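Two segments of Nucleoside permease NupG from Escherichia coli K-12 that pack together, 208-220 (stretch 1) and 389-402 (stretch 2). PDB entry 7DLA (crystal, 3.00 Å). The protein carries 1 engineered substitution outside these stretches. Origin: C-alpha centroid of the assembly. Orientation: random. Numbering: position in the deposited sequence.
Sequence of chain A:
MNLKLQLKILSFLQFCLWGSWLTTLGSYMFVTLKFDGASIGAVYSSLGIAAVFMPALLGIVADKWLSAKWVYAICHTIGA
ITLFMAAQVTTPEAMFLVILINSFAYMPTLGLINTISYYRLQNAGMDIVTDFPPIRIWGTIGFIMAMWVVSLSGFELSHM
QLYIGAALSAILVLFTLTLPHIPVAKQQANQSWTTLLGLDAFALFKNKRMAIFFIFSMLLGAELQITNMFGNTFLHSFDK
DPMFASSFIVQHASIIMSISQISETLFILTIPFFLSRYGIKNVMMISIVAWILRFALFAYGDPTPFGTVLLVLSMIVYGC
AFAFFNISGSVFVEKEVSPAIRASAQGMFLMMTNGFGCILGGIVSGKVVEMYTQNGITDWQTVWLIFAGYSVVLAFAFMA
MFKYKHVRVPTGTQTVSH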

ATOM      1  N   LYS A 208       9.852 -27.238  -3.447  1.00 75.48           N
ATOM      2  CA  LYS A 208       8.403 -27.396  -3.419  1.00 75.88           C
ATOM      3  C   LYS A 208       7.787 -26.612  -2.260  1.00 74.48           C
ATOM      4  O   LYS A 208       6.753 -25.950  -2.425  1.00 73.93           O
ATOM      5  CB  LYS A 208       8.095 -28.904  -3.343  1.00 77.72           C
ATOM      6  CG  LYS A 208       6.635 -29.364  -3.223  1.00 84.13           C
ATOM      7  CD  LYS A 208       5.668 -28.571  -4.111  1.00 87.22           C
ATOM      8  CE  LYS A 208       4.421 -29.398  -4.413  1.00 87.28           C
ATOM      9  NZ  LYS A 208       4.061 -30.328  -3.295  1.00 84.09           N
ATOM     10  N   ARG A 209       8.437 -26.639  -1.092  1.00 73.52           N
ATOM     11  CA  ARG A 209       7.905 -25.950   0.081  1.00 72.87           C
ATOM     12  C   ARG A 209       7.881 -24.442  -0.140  1.00 72.01           C
ATOM     13  O   ARG A 209       6.889 -23.763   0.176  1.00 71.30           O
ATOM     14  CB  ARG A 209       8.750 -26.312   1.299  1.00 71.38           C
ATOM     15  CG  ARG A 209       8.181 -27.456   2.079  1.00 69.91           C
ATOM     16  CD  ARG A 209       7.226 -27.033   3.161  1.00 68.92           C
ATOM     17  NE  ARG A 209       6.090 -27.950   3.195  1.00 68.85           N
ATOM     18  CZ  ARG A 209       5.081 -27.858   4.056  1.00 68.50           C
ATOM     19  NH1 ARG A 209       5.108 -26.913   4.995  1.00 68.62           N
ATOM     20  NH2 ARG A 209       4.073 -28.733   4.001  1.00 67.13           N
ATOM     21  N   MET A 210       8.958 -23.908  -0.718  1.00 72.05           N
ATOM     22  CA  MET A 210       9.001 -22.495  -1.071  1.00 72.30           C
ATOM     23  C   MET A 210       7.985 -22.134  -2.144  1.00 71.85           C
ATOM     24  O   MET A 210       7.289 -21.122  -2.020  1.00 70.63           O
ATOM     25  CB  MET A 210      10.410 -22.108  -1.515  1.00 73.33           C
ATOM     26  CG  MET A 210      11.195 -21.620  -0.349  1.00 73.40           C
ATOM     27  SD  MET A 210      10.052 -20.514   0.494  1.00 71.67           S
ATOM     28  CE  MET A 210      10.688 -20.513   2.151  1.00 74.39           C
ATOM     29  N   ALA A 211       7.962 -22.883  -3.247  1.00 72.88           N
ATOM     30  CA  ALA A 211       6.985 -22.614  -4.295  1.00 73.05           C
ATOM     31  C   ALA A 211       5.587 -22.512  -3.704  1.00 71.79           C
ATOM     32  O   ALA A 211       4.835 -21.562  -3.986  1.00 72.61           O
ATOM     33  CB  ALA A 211       7.047 -23.709  -5.361  1.00 74.73           C
ATOM     34  N   ILE A 212       5.232 -23.494  -2.870  1.00 71.94           N
ATOM     35  CA  ILE A 212       3.959 -23.466  -2.158  1.00 71.83           C
ATOM     36  C   ILE A 212       3.808 -22.147  -1.415  1.00 70.17           C
ATOM     37  O   ILE A 212       2.771 -21.470  -1.510  1.00 68.91           O
ATOM     38  CB  ILE A 212       3.856 -24.670  -1.202  1.00 74.56           C
ATOM     39  CG1 ILE A 212       3.406 -25.925  -1.950  1.00 74.49           C
ATOM     40  CG2 ILE A 212       2.902 -24.366  -0.056  1.00 79.25           C
ATOM     41  CD1 ILE A 212       2.134 -25.752  -2.676  1.00 73.50           C
ATOM     42  N   PHE A 213       4.862 -21.741  -0.695  1.00 69.89           N
ATOM     43  CA  PHE A 213       4.757 -20.543   0.136  1.00 69.50           C
ATOM     44  C   PHE A 213       4.524 -19.288  -0.702  1.00 68.29           C
ATOM     45  O   PHE A 213       3.708 -18.437  -0.348  1.00 66.75           O
ATOM     46  CB  PHE A 213       6.000 -20.344   0.984  1.00 69.17           C
ATOM     47  CG  PHE A 213       5.830 -19.262   1.960  1.00 68.49           C
ATOM     48  CD1 PHE A 213       4.818 -19.330   2.898  1.00 68.86           C
ATOM     49  CD2 PHE A 213       6.553 -18.090   1.840  1.00 68.59           C
ATOM     50  CE1 PHE A 213       4.603 -18.279   3.794  1.00 73.05           C
ATOM     51  CE2 PHE A 213       6.343 -17.017   2.721  1.00 68.61           C
ATOM     52  CZ  PHE A 213       5.368 -17.110   3.701  1.00 69.30           C
ATOM     53  N   PHE A 214       5.252 -19.150  -1.811  1.00 69.06           N
ATOM     54  CA  PHE A 214       5.136 -17.955  -2.639  1.00 68.08           C
ATOM     55  C   PHE A 214       3.762 -17.845  -3.282  1.00 67.11           C
ATOM     56  O   PHE A 214       3.170 -16.754  -3.311  1.00 66.80           O
ATOM     57  CB  PHE A 214       6.223 -17.926  -3.714  1.00 70.34           C
ATOM     58  CG  PHE A 214       7.589 -17.589  -3.189  1.00 71.22           C
ATOM     59  CD1 PHE A 214       7.734 -16.700  -2.142  1.00 70.36           C
ATOM     60  CD2 PHE A 214       8.732 -18.096  -3.786  1.00 73.26           C
ATOM     61  CE1 PHE A 214       8.989 -16.365  -1.664  1.00 71.64           C
ATOM     62  CE2 PHE A 214       9.982 -17.754  -3.316  1.00 74.11           C
ATOM     63  CZ  PHE A 214      10.110 -16.895  -2.250  1.00 74.19           C
ATOM     64  N   ILE A 215       3.236 -18.942  -3.831  1.00 66.87           N
ATOM     65  CA  ILE A 215       1.905 -18.808  -4.420  1.00 65.35           C
ATOM     66  C   ILE A 215       0.884 -18.509  -3.340  1.00 64.18           C
ATOM     67  O   ILE A 215      -0.039 -17.717  -3.549  1.00 63.66           O
ATOM     68  CB  ILE A 215       1.508 -20.036  -5.251  1.00 65.01           C
ATOM     69  CG1 ILE A 215       2.609 -20.360  -6.253  1.00 64.46           C
ATOM     70  CG2 ILE A 215       0.219 -19.748  -6.010  1.00 63.63           C
ATOM     71  CD1 ILE A 215       2.122 -21.125  -7.461  1.00 64.37           C
ATOM     72  N   PHE A 216       1.035 -19.114  -2.161  1.00 64.56           N
ATOM     73  CA  PHE A 216       0.196 -18.687  -1.053  1.00 63.53           C
ATOM     74  C   PHE A 216       0.352 -17.203  -0.778  1.00 63.68           C
ATOM     75  O   PHE A 216      -0.595 -16.527  -0.371  1.00 62.77           O
ATOM     76  CB  PHE A 216       0.530 -19.433   0.220  1.00 63.60           C
ATOM     77  CG  PHE A 216      -0.423 -19.120   1.311  1.00 62.64           C
ATOM     78  CD1 PHE A 216      -1.764 -19.438   1.176  1.00 62.04           C
ATOM     79  CD2 PHE A 216      -0.015 -18.405   2.416  1.00 63.18           C
ATOM     80  CE1 PHE A 216      -2.671 -19.133   2.167  1.00 61.44           C
ATOM     81  CE2 PHE A 216      -0.913 -18.079   3.404  1.00 62.56           C
ATOM     82  CZ  PHE A 216      -2.243 -18.453   3.285  1.00 61.93           C
ATOM     83  N   SER A 217       1.564 -16.693  -0.927  1.00 64.86           N
ATOM     84  CA  SER A 217       1.789 -15.309  -0.577  1.00 64.75           C
ATOM     85  C   SER A 217       1.101 -14.410  -1.585  1.00 64.86           C
ATOM     86  O   SER A 217       0.570 -13.349  -1.234  1.00 64.55           O
ATOM     87  CB  SER A 217       3.284 -15.051  -0.478  1.00 65.39           C
ATOM     88  OG  SER A 217       3.775 -15.699   0.675  1.00 66.03           O
ATOM     89  N   MET A 218       1.040 -14.854  -2.833  1.00 64.86           N
ATOM     90  CA  MET A 218       0.274 -14.116  -3.823  1.00 64.47           C
ATOM     91  C   MET A 218      -1.211 -14.139  -3.492  1.00 62.97           C
ATOM     92  O   MET A 218      -1.889 -13.110  -3.541  1.00 62.94           O
ATOM     93  CB  MET A 218       0.487 -14.716  -5.195  1.00 65.16           C
ATOM     94  CG  MET A 218      -0.320 -13.995  -6.215  1.00 65.18           C
ATOM     95  SD  MET A 218       0.128 -14.669  -7.782  1.00 65.37           S
ATOM     96  CE  MET A 218      -1.056 -16.027  -7.792  1.00 62.95           C
ATOM     97  N   LEU A 219      -1.731 -15.322  -3.164  1.00 62.49           N
ATOM     98  CA  LEU A 219      -3.160 -15.465  -2.940  1.00 61.85           C
ATOM     99  C   LEU A 219      -3.589 -14.648  -1.744  1.00 61.78           C
ATOM    100  O   LEU A 219      -4.647 -14.009  -1.774  1.00 61.95           O
ATOM    101  CB  LEU A 219      -3.509 -16.930  -2.738  1.00 60.98           C
ATOM    102  CG  LEU A 219      -3.565 -17.719  -4.035  1.00 60.39           C
ATOM    103  CD1 LEU A 219      -4.343 -18.980  -3.779  1.00 58.33           C
ATOM    104  CD2 LEU A 219      -4.171 -16.859  -5.151  1.00 61.29           C
ATOM    105  N   LEU A 220      -2.761 -14.642  -0.688  1.00 62.03           N
ATOM    106  CA  LEU A 220      -3.034 -13.839   0.501  1.00 62.37           C
ATOM    107  C   LEU A 220      -2.869 -12.346   0.221  1.00 62.70           C
ATOM    108  O   LEU A 220      -3.674 -11.536   0.692  1.00 62.45           O
ATOM    109  CB  LEU A 220      -2.110 -14.271   1.644  1.00 63.00           C
ATOM    110  CG  LEU A 220      -2.118 -13.577   3.021  1.00 63.68           C
ATOM    111  CD1 LEU A 220      -1.556 -12.169   3.014  1.00 64.08           C
ATOM    112  CD2 LEU A 220      -3.505 -13.552   3.591  1.00 62.97           C
ATOM    113  N   GLY A 389     -14.965 -15.026   3.553  1.00 54.66           N
ATOM    114  CA  GLY A 389     -14.934 -16.442   3.264  1.00 53.97           C
ATOM    115  C   GLY A 389     -13.702 -16.846   2.499  1.00 54.07           C
ATOM    116  O   GLY A 389     -13.160 -17.934   2.720  1.00 54.60           O
ATOM    117  N   TYR A 390     -13.226 -15.995   1.596  1.00 54.31           N
ATOM    118  CA  TYR A 390     -11.955 -16.326   0.963  1.00 55.51           C
ATOM    119  C   TYR A 390     -10.817 -16.211   1.970  1.00 56.12           C
ATOM    120  O   TYR A 390      -9.865 -17.011   1.927  1.00 55.46           O
ATOM    121  CB  TYR A 390     -11.757 -15.467  -0.291  1.00 56.05           C
ATOM    122  CG  TYR A 390     -10.366 -15.381  -0.908  1.00 57.73           C
ATOM    123  CD1 TYR A 390      -9.971 -16.223  -1.937  1.00 57.89           C
ATOM    124  CD2 TYR A 390      -9.526 -14.340  -0.586  1.00 59.72           C
ATOM    125  CE1 TYR A 390      -8.734 -16.093  -2.542  1.00 58.41           C
ATOM    126  CE2 TYR A 390      -8.296 -14.199  -1.184  1.00 62.93           C
ATOM    127  CZ  TYR A 390      -7.901 -15.071  -2.159  1.00 59.68           C
ATOM    128  OH  TYR A 390      -6.654 -14.883  -2.728  1.00 61.91           O
ATOM    129  N   SER A 391     -10.938 -15.282   2.929  1.00 55.81           N
ATOM    130  CA  SER A 391     -10.016 -15.282   4.063  1.00 55.86           C
ATOM    131  C   SER A 391     -10.017 -16.634   4.771  1.00 54.86           C
ATOM    132  O   SER A 391      -8.960 -17.126   5.178  1.00 55.01           O
ATOM    133  CB  SER A 391     -10.369 -14.159   5.044  1.00 55.85           C
ATOM    134  OG  SER A 391      -9.957 -12.900   4.556  1.00 56.26           O
ATOM    135  N   VAL A 392     -11.199 -17.241   4.922  1.00 54.38           N
ATOM    136  CA  VAL A 392     -11.322 -18.527   5.610  1.00 53.89           C
ATOM    137  C   VAL A 392     -10.636 -19.630   4.820  1.00 54.22           C
ATOM    138  O   VAL A 392      -9.929 -20.477   5.380  1.00 53.94           O
ATOM    139  CB  VAL A 392     -12.801 -18.871   5.850  1.00 53.24           C
ATOM    140  CG1 VAL A 392     -12.970 -20.370   5.919  1.00 53.29           C
ATOM    141  CG2 VAL A 392     -13.277 -18.267   7.127  1.00 53.32           C
ATOM    142  N   VAL A 393     -10.882 -19.674   3.518  1.00 54.14           N
ATOM    143  CA  VAL A 393     -10.203 -20.670   2.698  1.00 54.60           C
ATOM    144  C   VAL A 393      -8.699 -20.540   2.882  1.00 55.49           C
ATOM    145  O   VAL A 393      -7.993 -21.530   3.124  1.00 56.71           O
ATOM    146  CB  VAL A 393     -10.605 -20.528   1.221  1.00 54.44           C
ATOM    147  CG1 VAL A 393      -9.755 -21.442   0.340  1.00 54.50           C
ATOM    148  CG2 VAL A 393     -12.113 -20.782   1.034  1.00 53.99           C
ATOM    149  N   LEU A 394      -8.195 -19.305   2.793  1.00 56.38           N
ATOM    150  CA  LEU A 394      -6.772 -19.053   3.035  1.00 58.63           C
ATOM    151  C   LEU A 394      -6.323 -19.550   4.412  1.00 58.12           C
ATOM    152  O   LEU A 394      -5.230 -20.112   4.550  1.00 59.23           O
ATOM    153  CB  LEU A 394      -6.461 -17.565   2.873  1.00 57.23           C
ATOM    154  CG  LEU A 394      -6.493 -17.021   1.443  1.00 58.16           C
ATOM    155  CD1 LEU A 394      -5.996 -15.594   1.463  1.00 59.81           C
ATOM    156  CD2 LEU A 394      -5.698 -17.877   0.435  1.00 58.45           C
ATOM    157  N   ALA A 395      -7.145 -19.344   5.439  1.00 57.32           N
ATOM    158  CA  ALA A 395      -6.816 -19.845   6.765  1.00 57.64           C
ATOM    159  C   ALA A 395      -6.674 -21.347   6.745  1.00 59.56           C
ATOM    160  O   ALA A 395      -5.720 -21.905   7.308  1.00 62.84           O
ATOM    161  CB  ALA A 395      -7.891 -19.454   7.767  1.00 57.18           C
ATOM    162  N   PHE A 396      -7.646 -22.020   6.128  1.00 57.95           N
ATOM    163  CA  PHE A 396      -7.644 -23.479   6.131  1.00 57.65           C
ATOM    164  C   PHE A 396      -6.381 -23.998   5.484  1.00 59.56           C
ATOM    165  O   PHE A 396      -5.645 -24.789   6.076  1.00 60.68           O
ATOM    166  CB  PHE A 396      -8.856 -24.045   5.395  1.00 55.03           C
ATOM    167  CG  PHE A 396     -10.103 -24.001   6.189  1.00 53.73           C
ATOM    168  CD1 PHE A 396     -10.081 -23.578   7.509  1.00 54.09           C
ATOM    169  CD2 PHE A 396     -11.288 -24.411   5.637  1.00 52.59           C
ATOM    170  CE1 PHE A 396     -11.231 -23.542   8.259  1.00 51.50           C
ATOM    171  CE2 PHE A 396     -12.420 -24.388   6.371  1.00 52.68           C
ATOM    172  CZ  PHE A 396     -12.401 -23.943   7.690  1.00 52.15           C
ATOM    173  N   ALA A 397      -6.113 -23.536   4.263  1.00 58.88           N
ATOM    174  CA  ALA A 397      -4.946 -24.019   3.549  1.00 60.02           C
ATOM    175  C   ALA A 397      -3.670 -23.704   4.309  1.00 62.03           C
ATOM    176  O   ALA A 397      -2.700 -24.470   4.251  1.00 63.20           O
ATOM    177  CB  ALA A 397      -4.903 -23.433   2.155  1.00 59.49           C
ATOM    178  N   PHE A 398      -3.629 -22.582   5.024  1.00 62.72           N
ATOM    179  CA  PHE A 398      -2.386 -22.308   5.730  1.00 63.73           C
ATOM    180  C   PHE A 398      -2.215 -23.244   6.910  1.00 65.50           C
ATOM    181  O   PHE A 398      -1.108 -23.728   7.153  1.00 66.94           O
ATOM    182  CB  PHE A 398      -2.337 -20.850   6.169  1.00 63.02           C
ATOM    183  CG  PHE A 398      -1.008 -20.442   6.749  1.00 65.75           C
ATOM    184  CD1 PHE A 398       0.005 -19.983   5.922  1.00 65.90           C
ATOM    185  CD2 PHE A 398      -0.764 -20.535   8.106  1.00 66.73           C
ATOM    186  CE1 PHE A 398       1.226 -19.607   6.442  1.00 66.20           C
ATOM    187  CE2 PHE A 398       0.464 -20.170   8.628  1.00 66.50           C
ATOM    188  CZ  PHE A 398       1.453 -19.704   7.796  1.00 67.99           C
ATOM    189  N   MET A 399      -3.310 -23.523   7.620  1.00 65.80           N
ATOM    190  CA  MET A 399      -3.305 -24.511   8.693  1.00 68.68           C
ATOM    191  C   MET A 399      -2.828 -25.883   8.201  1.00 68.17           C
ATOM    192  O   MET A 399      -2.036 -26.553   8.881  1.00 69.03           O
ATOM    193  CB  MET A 399      -4.705 -24.574   9.280  1.00 69.87           C
ATOM    194  CG  MET A 399      -4.846 -23.971  10.664  1.00 74.80           C
ATOM    195  SD  MET A 399      -6.595 -23.713  11.029  1.00101.33           S
ATOM    196  CE  MET A 399      -6.533 -23.075  12.708  1.00 90.58           C
ATOM    197  N   ALA A 400      -3.292 -26.308   7.021  1.00 66.62           N
ATOM    198  CA  ALA A 400      -2.729 -27.491   6.381  1.00 66.19           C
ATOM    199  C   ALA A 400      -1.220 -27.361   6.259  1.00 67.62           C
ATOM    200  O   ALA A 400      -0.486 -28.189   6.796  1.00 72.91           O
ATOM    201  CB  ALA A 400      -3.363 -27.740   5.015  1.00 64.44           C
ATOM    202  N   MET A 401      -0.732 -26.308   5.592  1.00 66.69           N
ATOM    203  CA  MET A 401       0.715 -26.211   5.383  1.00 67.37           C
ATOM    204  C   MET A 401       1.521 -26.195   6.693  1.00 69.00           C
ATOM    205  O   MET A 401       2.623 -26.754   6.718  1.00 69.03           O
ATOM    206  CB  MET A 401       1.108 -24.990   4.549  1.00 69.73           C
ATOM    207  CG  MET A 401       2.429 -24.322   5.056  1.00 67.68           C
ATOM    208  SD  MET A 401       3.262 -23.152   3.973  1.00 72.25           S
ATOM    209  CE  MET A 401       4.604 -22.672   5.026  1.00 68.90           C
ATOM    210  N   PHE A 402       1.031 -25.585   7.787  1.00 69.79           N
ATOM    211  CA  PHE A 402       1.917 -25.380   8.938  1.00 70.84           C
ATOM    212  C   PHE A 402       1.657 -26.348  10.097  1.00 72.99           C
ATOM    213  O   PHE A 402       2.265 -26.181  11.159  1.00 81.44           O
ATOM    214  CB  PHE A 402       1.852 -23.935   9.463  1.00 71.18           C
ATOM    215  CG  PHE A 402       0.814 -23.691  10.566  1.00 78.10           C
ATOM    216  CD1 PHE A 402      -0.510 -24.078  10.431  1.00 81.40           C
ATOM    217  CD2 PHE A 402       1.203 -23.125  11.795  1.00 73.65           C
ATOM    218  CE1 PHE A 402      -1.435 -23.853  11.464  1.00 85.86           C
ATOM    219  CE2 PHE A 402       0.279 -22.887  12.828  1.00 74.24           C
ATOM    220  CZ  PHE A 402      -1.035 -23.259  12.660  1.00 77.38           C
TER

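How do the two backbones lie against each other? Both stretches are helical, and their N-to-C directions make an angle of 163°, so they run nearly antiparallel. The axes come no closer than 11.0 Å, a spacing that leaves side chains to fill the gap. The helices are nearer at one end: the CA atoms of L220 and L394 are 6.9 Å apart, while those of I212 and M401 are 8.7 Å apart. Altogether the contact buries 539 Å², and M401, F216 and L394 contribute the largest shares.

What does M401 do at the wider end? Its CA-to-CB bond points toward stretch 1, and its long, flexible side chain spans the greater distance there. The terminal methyl CE of M401 lies 4.0 Å from CD1 of F213, and its SD is 4.2 Å from CG2 of I212; both are apolar contacts. R209 starts out sideways, but its end comes nearer, and its NH1 donates a hydrogen bond to the carbonyl O of M401 at 3.0 Å. With an N-H...O angle of 171° the bond is almost straight, and the oxygen sits at the edge of the guanidinium, near its plane, where the N-H groups point.

Which partners does F216 find in the middle? Its CA-to-CB bond points toward stretch 2, chi1 is in the t well, and its ring touches two residues one helical turn apart. CE1 of F216 is 3.7 Å from CD2 of L394, while CE2 of F216 approaches CD1 of F398 to 3.3 Å, a tight apolar contact. The two aromatic rings meet obliquely, with centroids 5.4 Å apart and planes at 35°. F398 also reaches F213, though more loosely: the two CE1 atoms are 4.5 Å apart and each ring presents its edge to the other.

How is the closer end held together? L394 points toward stretch 1, and its branched end fits against the last residues of that stretch. L394 CD1 lies 3.6 Å from L220 CA and 3.9 Å from L220 CD2, while L394 CD2 is 4.0 Å from L219 CB. One turn earlier, Y390 OH donates a very short hydrogen bond, 2.4 Å, to L219 O, a value to be read with caution at 3.00 Å resolution. The two intersegment hydrogen bonds thus lie toward the two ends of the contact, with apolar packing between them.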